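Local coordinates for beta-lactamase-like protein (Novosphingobium pentaromativorans US6-1, PDB 6AUF), which binds two zinc ions and probably hydrolyses the ring amide of beta-lactam antibiotics, as in class B3 metallo-beta-lactamases, at residues G173-E181 with S189-C197. Numbering follows the deposited sequence.
Sequences GRLALTVRE and SASWTWQAC
The indole of W192 lies across V179, whose CG2 sits 3.5 Å from the centroid of the six-membered ring and almost on the ring normal, a CH-pi contact; the carbonyl O of L177 meets the edge of the same ring in its plane. With CG1 between the backbone N and the carbonyl carbon (chi1 78°), CG2 of V179 falls anti to N, comes over the centre of the ring and also touches A190 CB at 3.8 Å. L177 and W194 run side by side, and CD2 of the leucine covers one indole face toward its rim, 4.2 Å from the six-membered centroid. Both indole nitrogens are satisfied: NE1 of W192 bonds to the carbonyl O of T105, and that of W194 to OG1 of T53.

The pair exemplifies an antiparallel hairpin with two unlike faces. T178 N donates to T193 O (2.9 Å), answered by a weak return bond, whereas R180 and S191 are joined by both of their backbone bonds. On the face opposite the tryptophans, T178 CG2 packs on T193 CG2 at 3.6 Å, and R180 bends away to a salt bridge with D166. The loop joining the strands carries the zinc ligand H185. In the five-stranded sheet the hairpin lies between strands 169-172, beside 175-181, and 203-208, beside 190-197; it turns L177 and W194 onto strand 72-75 of the other sheet, within the alpha-beta/beta-alpha sandwich of metallo-beta-lactamases, while S132 OG and a salt bridge to R231 of helix 226-241 hold the E181 carboxylate.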
ATOM      1  N   GLY A 173     -21.169  -3.702   0.182  1.00 81.38           N
ATOM      2  CA  GLY A 173     -22.112  -3.624   1.283  1.00 77.76           C
ATOM      3  C   GLY A 173     -21.871  -2.350   2.062  1.00 83.92           C
ATOM      4  O   GLY A 173     -21.692  -1.270   1.491  1.00 94.46           O
ATOM      5  N   ARG A 174     -21.828  -2.467   3.383  1.00 83.79           N
ATOM      6  CA  ARG A 174     -21.585  -1.313   4.236  1.00 81.04           C
ATOM      7  C   ARG A 174     -20.113  -0.927   4.295  1.00 76.61           C
ATOM      8  O   ARG A 174     -19.774   0.079   4.927  1.00 76.22           O
ATOM      9  CB  ARG A 174     -22.125  -1.590   5.635  1.00 85.07           C
ATOM     10  CG  ARG A 174     -23.569  -2.062   5.608  1.00 92.35           C
ATOM     11  CD  ARG A 174     -23.789  -3.284   6.477  1.00101.16           C
ATOM     12  NE  ARG A 174     -23.741  -2.943   7.899  1.00109.29           N
ATOM     13  CZ  ARG A 174     -23.975  -3.799   8.889  1.00113.24           C
ATOM     14  NH1 ARG A 174     -23.913  -3.381  10.144  1.00114.56           N
ATOM     15  NH2 ARG A 174     -24.270  -5.070   8.633  1.00115.27           N
ATOM     16  N   LEU A 175     -19.237  -1.694   3.652  1.00 77.37           N
ATOM     17  CA  LEU A 175     -17.852  -1.284   3.494  1.00 75.95           C
ATOM     18  C   LEU A 175     -17.757  -0.074   2.575  1.00 81.98           C
ATOM     19  O   LEU A 175     -18.463   0.021   1.564  1.00 90.16           O
ATOM     20  CB  LEU A 175     -17.019  -2.414   2.903  1.00 80.81           C
ATOM     21  CG  LEU A 175     -16.751  -3.645   3.741  1.00 82.06           C
ATOM     22  CD1 LEU A 175     -15.718  -4.489   3.033  1.00 90.30           C
ATOM     23  CD2 LEU A 175     -16.252  -3.204   5.079  1.00 84.52           C
ATOM     24  N   ALA A 176     -16.863   0.847   2.923  1.00 71.87           N
ATOM     25  CA  ALA A 176     -16.605   2.007   2.080  1.00 65.81           C
ATOM     26  C   ALA A 176     -15.129   2.356   2.238  1.00 62.10           C
ATOM     27  O   ALA A 176     -14.745   2.989   3.223  1.00 66.59           O
ATOM     28  CB  ALA A 176     -17.505   3.179   2.451  1.00 59.94           C
ATOM     29  N   LEU A 177     -14.316   1.929   1.274  1.00 61.75           N
ATOM     30  CA  LEU A 177     -12.908   2.302   1.209  1.00 63.68           C
ATOM     31  C   LEU A 177     -12.751   3.442   0.208  1.00 64.91           C
ATOM     32  O   LEU A 177     -13.076   3.295  -0.978  1.00 69.86           O
ATOM     33  CB  LEU A 177     -12.037   1.110   0.821  1.00 56.74           C
ATOM     34  CG  LEU A 177     -11.874  -0.029   1.840  1.00 64.24           C
ATOM     35  CD1 LEU A 177     -13.034  -1.036   1.792  1.00 56.50           C
ATOM     36  CD2 LEU A 177     -10.542  -0.739   1.614  1.00 61.75           C
ATOM     37  N   THR A 178     -12.260   4.575   0.674  1.00 61.67           N
ATOM     38  CA  THR A 178     -12.201   5.764  -0.159  1.00 56.85           C
ATOM     39  C   THR A 178     -10.740   6.089  -0.497  1.00 57.52           C
ATOM     40  O   THR A 178      -9.871   6.112   0.385  1.00 63.81           O
ATOM     41  CB  THR A 178     -12.958   6.903   0.533  1.00 55.38           C
ATOM     42  OG1 THR A 178     -12.239   8.128   0.416  1.00 65.83           O
ATOM     43  CG2 THR A 178     -13.202   6.556   2.006  1.00 79.37           C
ATOM     44  N   VAL A 179     -10.472   6.287  -1.798  1.00 56.08           N
ATOM     45  CA  VAL A 179      -9.125   6.371  -2.363  1.00 60.40           C
ATOM     46  C   VAL A 179      -8.725   7.824  -2.622  1.00 58.38           C
ATOM     47  O   VAL A 179      -9.546   8.687  -2.948  1.00 56.73           O
ATOM     48  CB  VAL A 179      -9.034   5.569  -3.677  1.00 55.04           C
ATOM     49  CG1 VAL A 179      -9.682   6.376  -4.812  1.00 51.50           C
ATOM     50  CG2 VAL A 179      -7.584   5.255  -4.014  1.00 45.30           C
ATOM     51  N   ARG A 180      -7.430   8.084  -2.506  1.00 50.67           N
ATOM     52  CA  ARG A 180      -6.833   9.345  -2.890  1.00 46.17           C
ATOM     53  C   ARG A 180      -5.661   9.048  -3.813  1.00 54.20           C
ATOM     54  O   ARG A 180      -4.823   8.192  -3.494  1.00 52.24           O
ATOM     55  CB  ARG A 180      -6.330  10.147  -1.679  1.00 43.20           C
ATOM     56  CG  ARG A 180      -7.388  10.749  -0.739  1.00 46.10           C
ATOM     57  CD  ARG A 180      -8.458  11.547  -1.419  1.00 41.62           C
ATOM     58  NE  ARG A 180      -7.932  12.652  -2.223  1.00 52.01           N
ATOM     59  CZ  ARG A 180      -7.940  13.934  -1.856  1.00 55.31           C
ATOM     60  NH1 ARG A 180      -8.428  14.294  -0.676  1.00 47.39           N
ATOM     61  NH2 ARG A 180      -7.450  14.871  -2.674  1.00 56.71           N
ATOM     62  N   GLU A 181      -5.591   9.761  -4.944  1.00 44.54           N
ATOM     63  CA  GLU A 181      -4.365   9.757  -5.738  1.00 42.08           C
ATOM     64  C   GLU A 181      -3.272  10.509  -4.982  1.00 51.91           C
ATOM     65  O   GLU A 181      -3.435  11.693  -4.653  1.00 48.88           O
ATOM     66  CB  GLU A 181      -4.597  10.368  -7.118  1.00 49.95           C
ATOM     67  CG  GLU A 181      -5.032   9.325  -8.146  1.00 63.85           C
ATOM     68  CD  GLU A 181      -5.070   9.858  -9.562  1.00 61.17           C
ATOM     69  OE1 GLU A 181      -5.158   9.052 -10.526  1.00 50.54           O
ATOM     70  OE2 GLU A 181      -5.004  11.091  -9.705  1.00 73.34           O
ATOM     71  N   SER A 189       0.590   5.957  -7.621  1.00 45.79           N
ATOM     72  CA  SER A 189       0.451   5.756  -6.184  1.00 41.42           C
ATOM     73  C   SER A 189      -0.928   6.180  -5.686  1.00 45.92           C
ATOM     74  O   SER A 189      -1.442   7.251  -6.036  1.00 48.74           O
ATOM     75  CB  SER A 189       1.537   6.527  -5.444  1.00 40.72           C
ATOM     76  OG  SER A 189       1.121   6.744  -4.112  1.00 46.87           O
ATOM     77  N   ALA A 190      -1.523   5.327  -4.860  1.00 49.67           N
ATOM     78  CA  ALA A 190      -2.813   5.566  -4.239  1.00 48.49           C
ATOM     79  C   ALA A 190      -2.728   5.285  -2.744  1.00 57.75           C
ATOM     80  O   ALA A 190      -1.951   4.443  -2.288  1.00 63.16           O
ATOM     81  CB  ALA A 190      -3.895   4.694  -4.853  1.00 49.61           C
ATOM     82  N   SER A 191      -3.531   6.016  -1.983  1.00 59.24           N
ATOM     83  CA  SER A 191      -3.670   5.822  -0.552  1.00 49.38           C
ATOM     84  C   SER A 191      -5.145   5.624  -0.236  1.00 58.41           C
ATOM     85  O   SER A 191      -6.018   6.209  -0.889  1.00 55.24           O
ATOM     86  CB  SER A 191      -3.116   7.012   0.231  1.00 37.84           C
ATOM     87  OG  SER A 191      -1.701   7.000   0.193  1.00 55.83           O
ATOM     88  N   TRP A 192      -5.414   4.788   0.767  1.00 53.78           N
ATOM     89  CA  TRP A 192      -6.762   4.342   1.063  1.00 48.59           C
ATOM     90  C   TRP A 192      -7.136   4.650   2.508  1.00 55.22           C
ATOM     91  O   TRP A 192      -6.281   4.683   3.399  1.00 60.00           O
ATOM     92  CB  TRP A 192      -6.888   2.852   0.792  1.00 52.52           C
ATOM     93  CG  TRP A 192      -6.752   2.492  -0.659  1.00 54.81           C
ATOM     94  CD1 TRP A 192      -5.599   2.190  -1.325  1.00 52.07           C
ATOM     95  CD2 TRP A 192      -7.811   2.374  -1.618  1.00 53.16           C
ATOM     96  NE1 TRP A 192      -5.872   1.893  -2.638  1.00 51.03           N
ATOM     97  CE2 TRP A 192      -7.224   1.999  -2.844  1.00 56.32           C
ATOM     98  CE3 TRP A 192      -9.194   2.569  -1.565  1.00 60.37           C
ATOM     99  CZ2 TRP A 192      -7.976   1.803  -4.008  1.00 59.03           C
ATOM    100  CZ3 TRP A 192      -9.943   2.378  -2.729  1.00 60.35           C
ATOM    101  CH2 TRP A 192      -9.330   1.995  -3.928  1.00 57.44           C
ATOM    102  N   THR A 193      -8.435   4.832   2.739  1.00 50.38           N
ATOM    103  CA  THR A 193      -8.935   5.347   4.006  1.00 49.01           C
ATOM    104  C   THR A 193     -10.313   4.745   4.281  1.00 58.20           C
ATOM    105  O   THR A 193     -11.155   4.688   3.375  1.00 68.61           O
ATOM    106  CB  THR A 193      -8.966   6.894   3.940  1.00 59.18           C
ATOM    107  OG1 THR A 193      -8.097   7.443   4.939  1.00 62.12           O
ATOM    108  CG2 THR A 193     -10.382   7.490   4.055  1.00 45.51           C
ATOM    109  N   TRP A 194     -10.541   4.283   5.511  1.00 56.64           N
ATOM    110  CA  TRP A 194     -11.844   3.723   5.877  1.00 60.79           C
ATOM    111  C   TRP A 194     -11.961   3.661   7.393  1.00 60.22           C
ATOM    112  O   TRP A 194     -10.972   3.792   8.115  1.00 61.19           O
ATOM    113  CB  TRP A 194     -12.075   2.328   5.274  1.00 58.98           C
ATOM    114  CG  TRP A 194     -11.152   1.253   5.798  1.00 54.63           C
ATOM    115  CD1 TRP A 194     -11.419   0.347   6.801  1.00 59.81           C
ATOM    116  CD2 TRP A 194      -9.835   0.959   5.339  1.00 51.93           C
ATOM    117  NE1 TRP A 194     -10.337  -0.490   6.994  1.00 57.17           N
ATOM    118  CE2 TRP A 194      -9.352  -0.140   6.112  1.00 58.34           C
ATOM    119  CE3 TRP A 194      -9.006   1.512   4.358  1.00 50.65           C
ATOM    120  CZ2 TRP A 194      -8.080  -0.684   5.929  1.00 56.74           C
ATOM    121  CZ3 TRP A 194      -7.738   0.965   4.176  1.00 54.06           C
ATOM    122  CH2 TRP A 194      -7.289  -0.117   4.954  1.00 55.15           C
ATOM    123  N   GLN A 195     -13.191   3.480   7.864  1.00 63.09           N
ATOM    124  CA  GLN A 195     -13.471   3.434   9.294  1.00 68.89           C
ATOM    125  C   GLN A 195     -13.509   1.998   9.816  1.00 74.35           C
ATOM    126  O   GLN A 195     -13.988   1.082   9.137  1.00 64.86           O
ATOM    127  CB  GLN A 195     -14.794   4.130   9.611  1.00 58.80           C
ATOM    128  CG  GLN A 195     -15.132   4.087  11.088  1.00 68.82           C
ATOM    129  CD  GLN A 195     -16.387   4.862  11.416  1.00 71.52           C
ATOM    130  OE1 GLN A 195     -16.317   5.982  11.905  1.00 71.62           O
ATOM    131  NE2 GLN A 195     -17.545   4.270  11.146  1.00 65.05           N
ATOM    132  N   ALA A 196     -12.987   1.813  11.030  1.00 78.13           N
ATOM    133  CA  ALA A 196     -12.977   0.527  11.711  1.00 62.38           C
ATOM    134  C   ALA A 196     -13.387   0.723  13.164  1.00 67.21           C
ATOM    135  O   ALA A 196     -12.995   1.701  13.806  1.00 68.58           O
ATOM    136  CB  ALA A 196     -11.604  -0.134  11.638  1.00 61.24           C
ATOM    137  N   CYS A 197     -14.182  -0.204  13.681  1.00 73.87           N
ATOM    138  CA  CYS A 197     -14.668  -0.103  15.046  1.00 85.25           C
ATOM    139  C   CYS A 197     -14.405  -1.410  15.774  1.00 89.80           C
ATOM    140  O   CYS A 197     -14.543  -2.494  15.197  1.00 88.87           O
ATOM    141  CB  CYS A 197     -16.149   0.247  15.063  1.00 85.59           C
ATOM    142  SG  CYS A 197     -16.536   1.655  13.982  1.00 83.53           S
TER